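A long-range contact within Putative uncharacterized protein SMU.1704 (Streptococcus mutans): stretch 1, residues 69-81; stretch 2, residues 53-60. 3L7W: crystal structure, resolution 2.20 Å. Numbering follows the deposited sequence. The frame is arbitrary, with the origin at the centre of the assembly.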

ATOM      1  N   LYS A  69      -2.655  17.235  23.293  1.00 34.61           N
ATOM      2  CA  LYS A  69      -2.419  15.843  23.623  1.00 33.83           C
ATOM      3  C   LYS A  69      -1.259  15.340  22.778  1.00 34.79           C
ATOM      4  O   LYS A  69      -1.348  15.266  21.543  1.00 35.40           O
ATOM      5  CB  LYS A  69      -3.675  15.025  23.370  1.00 36.20           C
ATOM      6  CG  LYS A  69      -3.565  13.539  23.647  1.00 38.53           C
ATOM      7  CD  LYS A  69      -4.878  12.894  23.209  1.00 40.47           C
ATOM      8  CE  LYS A  69      -5.021  11.471  23.670  1.00 44.01           C
ATOM      9  NZ  LYS A  69      -6.449  11.044  23.601  1.00 43.98           N
ATOM     10  N   TYR A  70      -0.156  15.028  23.444  1.00 30.91           N
ATOM     11  CA  TYR A  70       1.001  14.472  22.759  1.00 32.32           C
ATOM     12  C   TYR A  70       0.981  12.968  22.808  1.00 35.01           C
ATOM     13  O   TYR A  70       0.541  12.357  23.797  1.00 30.36           O
ATOM     14  CB  TYR A  70       2.305  14.980  23.368  1.00 36.33           C
ATOM     15  CG  TYR A  70       2.655  16.357  22.895  1.00 32.17           C
ATOM     16  CD1 TYR A  70       2.018  17.460  23.425  1.00 31.42           C
ATOM     17  CD2 TYR A  70       3.607  16.555  21.900  1.00 34.17           C
ATOM     18  CE1 TYR A  70       2.319  18.730  23.002  1.00 37.90           C
ATOM     19  CE2 TYR A  70       3.921  17.836  21.464  1.00 33.10           C
ATOM     20  CZ  TYR A  70       3.268  18.915  22.019  1.00 36.32           C
ATOM     21  OH  TYR A  70       3.541  20.200  21.612  1.00 44.25           O
ATOM     22  N   TYR A  71       1.455  12.379  21.720  1.00 30.73           N
ATOM     23  CA  TYR A  71       1.631  10.946  21.643  1.00 28.98           C
ATOM     24  C   TYR A  71       3.107  10.659  21.715  1.00 30.90           C
ATOM     25  O   TYR A  71       3.933  11.421  21.215  1.00 34.84           O
ATOM     26  CB  TYR A  71       1.064  10.414  20.327  1.00 26.29           C
ATOM     27  CG  TYR A  71      -0.417  10.594  20.233  1.00 25.05           C
ATOM     28  CD1 TYR A  71      -0.964  11.741  19.656  1.00 27.91           C
ATOM     29  CD2 TYR A  71      -1.278   9.624  20.714  1.00 22.48           C
ATOM     30  CE1 TYR A  71      -2.325  11.912  19.563  1.00 26.84           C
ATOM     31  CE2 TYR A  71      -2.652   9.791  20.634  1.00 20.24           C
ATOM     32  CZ  TYR A  71      -3.171  10.938  20.065  1.00 33.78           C
ATOM     33  OH  TYR A  71      -4.544  11.098  19.986  1.00 42.97           O
ATOM     34  N   HIS A  72       3.430   9.543  22.341  1.00 25.94           N
ATOM     35  CA  HIS A  72       4.794   9.167  22.565  1.00 28.34           C
ATOM     36  C   HIS A  72       4.896   7.687  22.269  1.00 34.44           C
ATOM     37  O   HIS A  72       4.068   6.899  22.722  1.00 29.86           O
ATOM     38  CB  HIS A  72       5.159   9.417  24.025  1.00 28.92           C
ATOM     39  CG  HIS A  72       6.466   8.816  24.408  1.00 35.60           C
ATOM     40  ND1 HIS A  72       7.673   9.389  24.061  1.00 39.16           N
ATOM     41  CD2 HIS A  72       6.765   7.672  25.068  1.00 37.68           C
ATOM     42  CE1 HIS A  72       8.657   8.635  24.513  1.00 47.08           C
ATOM     43  NE2 HIS A  72       8.135   7.587  25.130  1.00 42.18           N
ATOM     44  N   LEU A  73       5.911   7.315  21.501  1.00 34.48           N
ATOM     45  CA  LEU A  73       6.137   5.926  21.159  1.00 33.54           C
ATOM     46  C   LEU A  73       6.701   5.164  22.358  1.00 33.59           C
ATOM     47  O   LEU A  73       7.805   5.439  22.812  1.00 36.42           O
ATOM     48  CB  LEU A  73       7.115   5.846  19.988  1.00 34.12           C
ATOM     49  CG  LEU A  73       7.204   4.487  19.303  1.00 35.92           C
ATOM     50  CD1 LEU A  73       5.823   4.047  18.813  1.00 31.64           C
ATOM     51  CD2 LEU A  73       8.210   4.552  18.143  1.00 33.59           C
ATOM     52  N   THR A  74       5.942   4.205  22.871  1.00 33.73           N
ATOM     53  CA  THR A  74       6.433   3.384  23.968  1.00 39.09           C
ATOM     54  C   THR A  74       7.475   2.406  23.433  1.00 50.53           C
ATOM     55  O   THR A  74       7.604   2.226  22.214  1.00 47.63           O
ATOM     56  CB  THR A  74       5.308   2.578  24.611  1.00 40.43           C
ATOM     57  OG1 THR A  74       4.813   1.606  23.673  1.00 36.91           O
ATOM     58  CG2 THR A  74       4.170   3.500  25.046  1.00 38.68           C
ATOM     59  N   ASP A  75       8.218   1.782  24.342  1.00 41.24           N
ATOM     60  CA  ASP A  75       9.134   0.713  23.971  1.00 40.07           C
ATOM     61  C   ASP A  75       8.344  -0.350  23.219  1.00 38.58           C
ATOM     62  O   ASP A  75       8.807  -0.910  22.227  1.00 46.99           O
ATOM     63  CB  ASP A  75       9.778   0.100  25.222  1.00 42.37           C
ATOM     64  CG  ASP A  75      10.639   1.091  25.988  1.00 55.65           C
ATOM     65  OD1 ASP A  75      11.224   2.008  25.370  1.00 56.07           O
ATOM     66  OD2 ASP A  75      10.737   0.946  27.223  1.00 71.24           O
ATOM     67  N   SER A  76       7.144  -0.631  23.704  1.00 35.40           N
ATOM     68  CA  SER A  76       6.262  -1.574  23.043  1.00 36.18           C
ATOM     69  C   SER A  76       6.004  -1.097  21.616  1.00 47.51           C
ATOM     70  O   SER A  76       5.893  -1.894  20.673  1.00 38.42           O
ATOM     71  CB  SER A  76       4.933  -1.623  23.777  1.00 36.75           C
ATOM     72  OG  SER A  76       4.175  -2.729  23.346  1.00 54.03           O
ATOM     73  N   GLY A  77       5.879   0.220  21.488  1.00 41.86           N
ATOM     74  CA  GLY A  77       5.579   0.840  20.223  1.00 40.49           C
ATOM     75  C   GLY A  77       6.799   0.702  19.350  1.00 39.19           C
ATOM     76  O   GLY A  77       6.679   0.363  18.177  1.00 37.00           O
ATOM     77  N   GLU A  78       7.971   0.953  19.934  1.00 38.31           N
ATOM     78  CA  GLU A  78       9.221   0.882  19.197  1.00 39.35           C
ATOM     79  C   GLU A  78       9.407  -0.507  18.620  1.00 44.10           C
ATOM     80  O   GLU A  78       9.672  -0.653  17.432  1.00 44.88           O
ATOM     81  CB  GLU A  78      10.418   1.280  20.059  1.00 39.01           C
ATOM     82  CG  GLU A  78      10.700   2.778  20.072  1.00 54.08           C
ATOM     83  CD  GLU A  78      11.799   3.173  21.057  1.00 74.38           C
ATOM     84  OE1 GLU A  78      12.587   2.291  21.470  1.00 82.70           O
ATOM     85  OE2 GLU A  78      11.874   4.368  21.417  1.00 79.95           O
ATOM     86  N   LYS A  79       9.245  -1.527  19.454  1.00 45.97           N
ATOM     87  CA  LYS A  79       9.348  -2.896  18.975  1.00 50.14           C
ATOM     88  C   LYS A  79       8.368  -3.134  17.825  1.00 51.52           C
ATOM     89  O   LYS A  79       8.711  -3.735  16.801  1.00 51.26           O
ATOM     90  CB  LYS A  79       9.080  -3.881  20.106  1.00 56.67           C
ATOM     91  CG  LYS A  79       9.303  -5.327  19.718  1.00 66.66           C
ATOM     92  CD  LYS A  79       9.510  -6.197  20.945  1.00 72.79           C
ATOM     93  CE  LYS A  79       9.967  -7.591  20.547  1.00 76.70           C
ATOM     94  NZ  LYS A  79      10.235  -8.431  21.744  1.00 83.15           N
ATOM     95  N   HIS A  80       7.145  -2.649  17.998  1.00 40.29           N
ATOM     96  CA  HIS A  80       6.102  -2.846  17.013  1.00 38.89           C
ATOM     97  C   HIS A  80       6.417  -2.116  15.711  1.00 40.05           C
ATOM     98  O   HIS A  80       6.156  -2.633  14.617  1.00 37.89           O
ATOM     99  CB  HIS A  80       4.772  -2.362  17.557  1.00 38.19           C
ATOM    100  CG  HIS A  80       3.609  -2.757  16.711  1.00 40.63           C
ATOM    101  ND1 HIS A  80       3.441  -4.039  16.240  1.00 45.98           N
ATOM    102  CD2 HIS A  80       2.548  -2.047  16.263  1.00 40.04           C
ATOM    103  CE1 HIS A  80       2.328  -4.101  15.531  1.00 45.10           C
ATOM    104  NE2 HIS A  80       1.768  -2.905  15.529  1.00 43.13           N
ATOM    105  N   LEU A  81       6.971  -0.913  15.836  1.00 30.16           N
ATOM    106  CA  LEU A  81       7.320  -0.115  14.674  1.00 32.24           C
ATOM    107  C   LEU A  81       8.344  -0.846  13.798  1.00 35.41           C
ATOM    108  O   LEU A  81       8.292  -0.758  12.568  1.00 31.60           O
ATOM    109  CB  LEU A  81       7.850   1.253  15.095  1.00 30.43           C
ATOM    110  CG  LEU A  81       8.452   2.104  13.972  1.00 34.69           C
ATOM    111  CD1 LEU A  81       7.402   2.380  12.897  1.00 27.22           C
ATOM    112  CD2 LEU A  81       9.018   3.405  14.526  1.00 32.23           C
TER
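Stretch 2, residues 53-60: AGYLSTYT

Stretch 2 runs as a loop through Ala53, Gly54 and Tyr55 and then as a strand from Leu56 to Thr60, antiparallel to the strand Lys69 to Leu73; the two N-to-C directions differ by 148° and the axes approach to 4.4 Å. Lys69 faces Thr60, Tyr70 faces Tyr59, Tyr71 faces Thr58, His72 faces Ser57 and Leu73 faces Leu56. Tyr70 and Tyr59 form one hydrogen-bonded pair, Tyr70 N to Tyr59 O at 2.7 Å and Tyr59 N to Tyr70 O at 3.0 Å; His72 and Ser57 form the next, His72 N to Ser57 O at 2.7 Å and Ser57 N to His72 O at 2.8 Å. Beyond the strand, Thr74 N donates to Tyr55 O (2.9 Å), carrying the backbone pairing to the start of the helix at Asp75.

Gly54, with phi 93° and psi 1°, leaves the preceding helix in a Schellman motif. Its carbonyl O accepts from Thr74 OG1 (2.6 Å), while that same OG1 caps the second helix by accepting from Gly77 N (2.8 Å). Gly77 brings its CA to 3.4 Å from Tyr55 O; an ideal CB there would lie 2.1 Å from this oxygen, a clash. One water links Ala53 O (2.5 Å) to Ser76 OG (2.4 Å).

Tyr55 points its CA-to-CB bond away, yet its ring returns to the helix and stacks, offset, on the His80 ring, with centroids 3.9 Å apart and planes at 12°. On the sheet face of Tyr70 and His72, Tyr70 CB sits over the Tyr59 ring, 3.6 Å from its centroid, and His72 CB lies at that ring's edge, 4.1 Å from Tyr59 CE1. The other face carries Tyr71, whose CD2 lies 3.4 Å from Thr58 CG2 and 3.9 Å from Leu56 CD1; Leu73 CD1 meets Leu56 CD2 at 4.1 Å.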

ATOM      1  N   ALA A  53      -3.525  -0.208  22.584  1.00 37.66           N
ATOM      2  CA  ALA A  53      -2.703  -1.377  22.327  1.00 35.90           C
ATOM      3  C   ALA A  53      -1.350  -1.217  22.978  1.00 38.46           C
ATOM      4  O   ALA A  53      -0.546  -2.147  22.987  1.00 51.40           O
ATOM      5  CB  ALA A  53      -2.545  -1.596  20.813  1.00 40.25           C
ATOM      6  N   GLY A  54      -1.086  -0.022  23.491  1.00 35.70           N
ATOM      7  CA  GLY A  54       0.115   0.218  24.270  1.00 38.10           C
ATOM      8  C   GLY A  54       1.293   0.744  23.489  1.00 36.90           C
ATOM      9  O   GLY A  54       2.367   0.980  24.052  1.00 33.14           O
ATOM     10  N   TYR A  55       1.107   0.958  22.191  1.00 35.81           N
ATOM     11  CA  TYR A  55       2.226   1.396  21.353  1.00 29.75           C
ATOM     12  C   TYR A  55       2.484   2.880  21.517  1.00 28.79           C
ATOM     13  O   TYR A  55       3.599   3.356  21.321  1.00 27.85           O
ATOM     14  CB  TYR A  55       1.947   1.066  19.889  1.00 26.22           C
ATOM     15  CG  TYR A  55       1.687  -0.402  19.669  1.00 33.32           C
ATOM     16  CD1 TYR A  55       2.532  -1.366  20.212  1.00 41.33           C
ATOM     17  CD2 TYR A  55       0.600  -0.826  18.922  1.00 35.03           C
ATOM     18  CE1 TYR A  55       2.299  -2.718  20.006  1.00 40.73           C
ATOM     19  CE2 TYR A  55       0.359  -2.176  18.713  1.00 39.32           C
ATOM     20  CZ  TYR A  55       1.212  -3.113  19.252  1.00 41.15           C
ATOM     21  OH  TYR A  55       0.965  -4.446  19.032  1.00 46.43           O
ATOM     22  N   LEU A  56       1.434   3.616  21.859  1.00 31.97           N
ATOM     23  CA  LEU A  56       1.578   5.034  22.141  1.00 34.19           C
ATOM     24  C   LEU A  56       1.117   5.340  23.574  1.00 36.40           C
ATOM     25  O   LEU A  56       0.097   4.840  24.037  1.00 36.42           O
ATOM     26  CB  LEU A  56       0.754   5.860  21.156  1.00 26.59           C
ATOM     27  CG  LEU A  56       1.183   5.801  19.686  1.00 26.29           C
ATOM     28  CD1 LEU A  56       0.136   6.478  18.820  1.00 31.00           C
ATOM     29  CD2 LEU A  56       2.538   6.456  19.494  1.00 21.16           C
ATOM     30  N   SER A  57       1.872   6.163  24.280  1.00 27.04           N
ATOM     31  CA  SER A  57       1.376   6.692  25.528  1.00 38.71           C
ATOM     32  C   SER A  57       1.126   8.139  25.198  1.00 41.66           C
ATOM     33  O   SER A  57       1.655   8.644  24.206  1.00 38.80           O
ATOM     34  CB  SER A  57       2.400   6.544  26.654  1.00 29.99           C
ATOM     35  OG  SER A  57       3.540   7.326  26.381  1.00 39.76           O
ATOM     36  N   THR A  58       0.316   8.803  26.011  1.00 33.03           N
ATOM     37  CA  THR A  58      -0.031  10.190  25.763  1.00 37.17           C
ATOM     38  C   THR A  58       0.130  11.038  27.015  1.00 40.01           C
ATOM     39  O   THR A  58       0.009  10.557  28.141  1.00 35.84           O
ATOM     40  CB  THR A  58      -1.498  10.310  25.382  1.00 37.55           C
ATOM     41  OG1 THR A  58      -2.278   9.752  26.444  1.00 37.06           O
ATOM     42  CG2 THR A  58      -1.797   9.578  24.063  1.00 36.23           C
ATOM     43  N   TYR A  59       0.367  12.320  26.801  1.00 34.33           N
ATOM     44  CA  TYR A  59       0.417  13.261  27.888  1.00 33.59           C
ATOM     45  C   TYR A  59      -0.020  14.568  27.305  1.00 38.34           C
ATOM     46  O   TYR A  59      -0.062  14.725  26.079  1.00 32.45           O
ATOM     47  CB  TYR A  59       1.828  13.370  28.457  1.00 30.83           C
ATOM     48  CG  TYR A  59       2.877  13.747  27.445  1.00 29.13           C
ATOM     49  CD1 TYR A  59       3.525  12.772  26.692  1.00 30.19           C
ATOM     50  CD2 TYR A  59       3.232  15.075  27.245  1.00 25.81           C
ATOM     51  CE1 TYR A  59       4.514  13.109  25.775  1.00 29.17           C
ATOM     52  CE2 TYR A  59       4.205  15.424  26.308  1.00 33.17           C
ATOM     53  CZ  TYR A  59       4.844  14.429  25.582  1.00 29.74           C
ATOM     54  OH  TYR A  59       5.810  14.757  24.662  1.00 29.55           O
ATOM     55  N   THR A  60      -0.366  15.509  28.167  1.00 31.91           N
ATOM     56  CA  THR A  60      -0.698  16.831  27.670  1.00 29.03           C
ATOM     57  C   THR A  60       0.484  17.748  27.871  1.00 35.15           C
ATOM     58  O   THR A  60       1.353  17.486  28.693  1.00 46.31           O
ATOM     59  CB  THR A  60      -1.946  17.381  28.343  1.00 33.99           C
ATOM     60  OG1 THR A  60      -1.759  17.409  29.766  1.00 33.53           O
ATOM     61  CG2 THR A  60      -3.105  16.486  28.021  1.00 30.75           C
TER
HETATM   62  O   HOH W   1       1.805  -2.712  23.736  1.00 49.51           O